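Local coordinates for protein galactose mutarotase related enzyme (Lactobacillus acidophilus, PDB 3DCD) that probably binds carbohydrate and may act as a sugar isomerase of the aldose 1-epimerase family, although its exact substrate is not established, at residues V113-M118 with L122-S127. Residues are numbered along the deposited sequence; the frame is centred on the assembly and turned at random. Where two conformers were deposited one is given.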
ATOM      1  N   VAL A 113       1.378  -0.239 -13.130  1.00 16.01           N
ATOM      2  CA  VAL A 113       1.487  -1.130 -11.987  1.00 15.93           C
ATOM      3  C   VAL A 113       1.763  -2.525 -12.532  1.00 15.87           C
ATOM      4  O   VAL A 113       0.938  -3.123 -13.244  1.00 15.80           O
ATOM      5  CB  VAL A 113       0.201  -1.125 -11.085  1.00 15.90           C
ATOM      6  CG1 VAL A 113       0.395  -2.041  -9.882  1.00 16.64           C
ATOM      7  CG2 VAL A 113      -0.097   0.296 -10.597  1.00 15.98           C
ATOM      8  N   ASN A 114       2.957  -3.014 -12.229  1.00 16.44           N
ATOM      9  CA  ASN A 114       3.383  -4.319 -12.682  1.00 16.95           C
ATOM     10  C   ASN A 114       3.417  -5.261 -11.503  1.00 16.45           C
ATOM     11  O   ASN A 114       3.942  -4.920 -10.447  1.00 16.84           O
ATOM     12  CB  ASN A 114       4.772  -4.262 -13.304  1.00 16.84           C
ATOM     13  CG  ASN A 114       5.362  -5.658 -13.536  1.00 18.62           C
ATOM     14  OD1 ASN A 114       4.990  -6.362 -14.473  1.00 18.78           O
ATOM     15  ND2 ASN A 114       6.274  -6.052 -12.681  1.00 17.68           N
ATOM     16  N   TYR A 115       2.851  -6.448 -11.703  1.00 16.85           N
ATOM     17  CA  TYR A 115       2.908  -7.521 -10.720  1.00 16.14           C
ATOM     18  C   TYR A 115       3.630  -8.682 -11.358  1.00 16.56           C
ATOM     19  O   TYR A 115       3.328  -9.064 -12.495  1.00 15.38           O
ATOM     20  CB  TYR A 115       1.497  -7.983 -10.348  1.00 16.06           C
ATOM     21  CG  TYR A 115       0.689  -6.948  -9.620  1.00 15.65           C
ATOM     22  CD1 TYR A 115      -0.257  -6.179 -10.294  1.00 15.35           C
ATOM     23  CD2 TYR A 115       0.857  -6.751  -8.253  1.00 13.75           C
ATOM     24  CE1 TYR A 115      -1.007  -5.226  -9.614  1.00 16.01           C
ATOM     25  CE2 TYR A 115       0.116  -5.802  -7.551  1.00 14.94           C
ATOM     26  CZ  TYR A 115      -0.817  -5.048  -8.238  1.00 15.39           C
ATOM     27  OH  TYR A 115      -1.550  -4.110  -7.558  1.00 15.66           O
ATOM     28  N   ASN A 116       4.584  -9.257 -10.637  1.00 17.07           N
ATOM     29  CA  ASN A 116       5.253 -10.429 -11.149  1.00 18.12           C
ATOM     30  C   ASN A 116       5.654 -11.407 -10.056  1.00 18.83           C
ATOM     31  O   ASN A 116       5.885 -11.009  -8.910  1.00 18.48           O
ATOM     32  CB  ASN A 116       6.417 -10.046 -12.065  1.00 19.01           C
ATOM     33  CG  ASN A 116       7.595  -9.531 -11.318  1.00 21.38           C
ATOM     34  OD1 ASN A 116       8.353 -10.311 -10.726  1.00 24.97           O
ATOM     35  ND2 ASN A 116       7.783  -8.207 -11.335  1.00 21.42           N
ATOM     36  N   LEU A 117       5.704 -12.688 -10.425  1.00 19.33           N
ATOM     37  CA  LEU A 117       6.020 -13.770  -9.490  1.00 20.52           C
ATOM     38  C   LEU A 117       7.413 -14.352  -9.650  1.00 21.78           C
ATOM     39  O   LEU A 117       7.911 -14.517 -10.769  1.00 21.70           O
ATOM     40  CB  LEU A 117       5.034 -14.932  -9.665  1.00 19.92           C
ATOM     41  CG  LEU A 117       3.587 -14.668  -9.289  1.00 19.83           C
ATOM     42  CD1 LEU A 117       2.720 -15.851  -9.640  1.00 18.57           C
ATOM     43  CD2 LEU A 117       3.519 -14.369  -7.802  1.00 21.13           C
HETATM   44  N   MSE A 118       7.999 -14.668  -8.499  1.00 23.24           N
HETATM   45  CA  MSE A 118       9.232 -15.433  -8.376  0.50 24.36           C
HETATM   46  C   MSE A 118       9.013 -16.368  -7.188  1.00 23.89           C
HETATM   47  O   MSE A 118       9.016 -15.894  -6.051  1.00 23.38           O
HETATM   48  CB  MSE A 118      10.387 -14.470  -8.076  0.50 25.21           C
HETATM   49  CG  MSE A 118      11.694 -15.127  -7.652  0.50 29.67           C
HETATM   50 SE   MSE A 118      12.867 -15.472  -9.162  0.50 40.90          SE
HETATM   51  CE  MSE A 118      13.378 -13.625  -9.574  0.50 37.64           C
ATOM     52  N   LEU A 122       5.814 -12.084  -4.616  1.00 17.36           N
ATOM     53  CA  LEU A 122       5.056 -11.250  -5.530  1.00 17.19           C
ATOM     54  C   LEU A 122       5.574  -9.810  -5.437  1.00 17.27           C
ATOM     55  O   LEU A 122       5.553  -9.212  -4.360  1.00 17.59           O
ATOM     56  CB  LEU A 122       3.568 -11.274  -5.140  1.00 16.54           C
ATOM     57  CG  LEU A 122       2.613 -10.323  -5.872  1.00 17.52           C
ATOM     58  CD1 LEU A 122       2.567 -10.632  -7.367  1.00 15.57           C
ATOM     59  CD2 LEU A 122       1.205 -10.492  -5.254  1.00 17.21           C
ATOM     60  N   GLU A 123       6.014  -9.269  -6.569  1.00 17.12           N
ATOM     61  CA  GLU A 123       6.387  -7.866  -6.670  1.00 16.63           C
ATOM     62  C   GLU A 123       5.188  -7.025  -7.081  1.00 16.17           C
ATOM     63  O   GLU A 123       4.379  -7.454  -7.916  1.00 15.92           O
ATOM     64  CB  GLU A 123       7.486  -7.686  -7.719  1.00 16.70           C
ATOM     65  CG  GLU A 123       8.804  -8.313  -7.354  1.00 17.34           C
ATOM     66  CD  GLU A 123       9.914  -7.975  -8.348  1.00 19.37           C
ATOM     67  OE1 GLU A 123       9.636  -7.384  -9.426  1.00 18.33           O
ATOM     68  OE2 GLU A 123      11.070  -8.320  -8.045  1.00 20.40           O
ATOM     69  N   GLU A 124       5.101  -5.828  -6.508  1.00 15.49           N
ATOM     70  CA  GLU A 124       4.151  -4.805  -6.954  1.00 15.42           C
ATOM     71  C   GLU A 124       4.994  -3.582  -7.287  1.00 15.34           C
ATOM     72  O   GLU A 124       5.516  -2.920  -6.395  1.00 14.85           O
ATOM     73  CB  GLU A 124       3.143  -4.484  -5.853  1.00 15.17           C
ATOM     74  CG  GLU A 124       2.207  -3.291  -6.182  1.00 15.60           C
ATOM     75  CD  GLU A 124       1.044  -3.169  -5.192  1.00 15.50           C
ATOM     76  OE1 GLU A 124       0.685  -4.176  -4.531  1.00 15.56           O
ATOM     77  OE2 GLU A 124       0.482  -2.063  -5.075  1.00 16.00           O
ATOM     78  N   ASN A 125       5.164  -3.314  -8.581  1.00 15.68           N
ATOM     79  CA  ASN A 125       6.142  -2.320  -9.022  1.00 15.36           C
ATOM     80  C   ASN A 125       5.419  -1.148  -9.643  1.00 15.41           C
ATOM     81  O   ASN A 125       4.534  -1.338 -10.482  1.00 15.62           O
ATOM     82  CB  ASN A 125       7.104  -2.911 -10.063  1.00 15.95           C
ATOM     83  CG  ASN A 125       7.825  -4.164  -9.570  1.00 16.57           C
ATOM     84  OD1 ASN A 125       7.854  -5.197 -10.255  1.00 19.78           O
ATOM     85  ND2 ASN A 125       8.413  -4.074  -8.400  1.00 15.53           N
ATOM     86  N   PHE A 126       5.838   0.055  -9.267  1.00 14.74           N
ATOM     87  CA  PHE A 126       5.257   1.281  -9.809  1.00 15.46           C
ATOM     88  C   PHE A 126       6.213   1.957 -10.794  1.00 15.54           C
ATOM     89  O   PHE A 126       7.414   2.057 -10.541  1.00 15.90           O
ATOM     90  CB  PHE A 126       4.963   2.263  -8.676  1.00 14.65           C
ATOM     91  CG  PHE A 126       4.045   1.711  -7.613  1.00 14.74           C
ATOM     92  CD1 PHE A 126       2.816   1.117  -7.967  1.00 15.39           C
ATOM     93  CD2 PHE A 126       4.407   1.778  -6.276  1.00 13.41           C
ATOM     94  CE1 PHE A 126       1.959   0.600  -6.967  1.00 15.82           C
ATOM     95  CE2 PHE A 126       3.555   1.276  -5.268  1.00 14.73           C
ATOM     96  CZ  PHE A 126       2.331   0.700  -5.621  1.00 14.46           C
ATOM     97  N   SER A 127       5.659   2.437 -11.898  1.00 15.87           N
ATOM     98  CA  SER A 127       6.380   3.254 -12.832  1.00 16.18           C
ATOM     99  C   SER A 127       5.496   4.431 -13.188  1.00 16.12           C
ATOM    100  O   SER A 127       4.360   4.247 -13.618  1.00 15.22           O
ATOM    101  CB  SER A 127       6.719   2.451 -14.080  1.00 16.73           C
ATOM    102  OG  SER A 127       7.107   3.307 -15.136  1.00 18.37           O
TER
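Asn114 with Asn125 and Asn116 with Glu123 form the backbone-bonded pairs of an antiparallel beta hairpin, whose arms 113-118 and 122-127 lie inside a large sheet between strands 90-96 and 282-292. Both bonds of the Asn114–Asn125 pair are nearly straight, with Asn114 N to Asn125 O at 2.9 Å. The next pair is uneven: Glu123 N reaches Asn116 O at 2.9 Å, whereas the bond from Asn116 N to Glu123 O is longer, 3.3 Å, and more bent. Alternation of side chains gives the hairpin a polar and a largely apolar face, as expected within the mainly beta, supersandwich galactose mutarotase fold. On the polar face, Asn116 holds CG between its backbone N and carbonyl carbon (chi1 74°), and ND2 donates to Glu123 OE1 at 2.8 Å, arriving from above the carboxylate plane. On the other face, which packs against strands 10-15 and 48-49, Leu117 CD2 meets Leu122 CD1 at 3.9 Å; branched, apolar leucines suit this buried side, where both also touch Val12. Val113 CG2 touches the edge of the Phe126 ring at CD1, 4.0 Å away. Between these pairs Glu124 lays its aliphatic CG 3.5 Å from Tyr115 CE2, its OE1 at the ring edge, while the tyrosine hydroxyl is hydrogen-bonded to the backbone oxygen of Ala19.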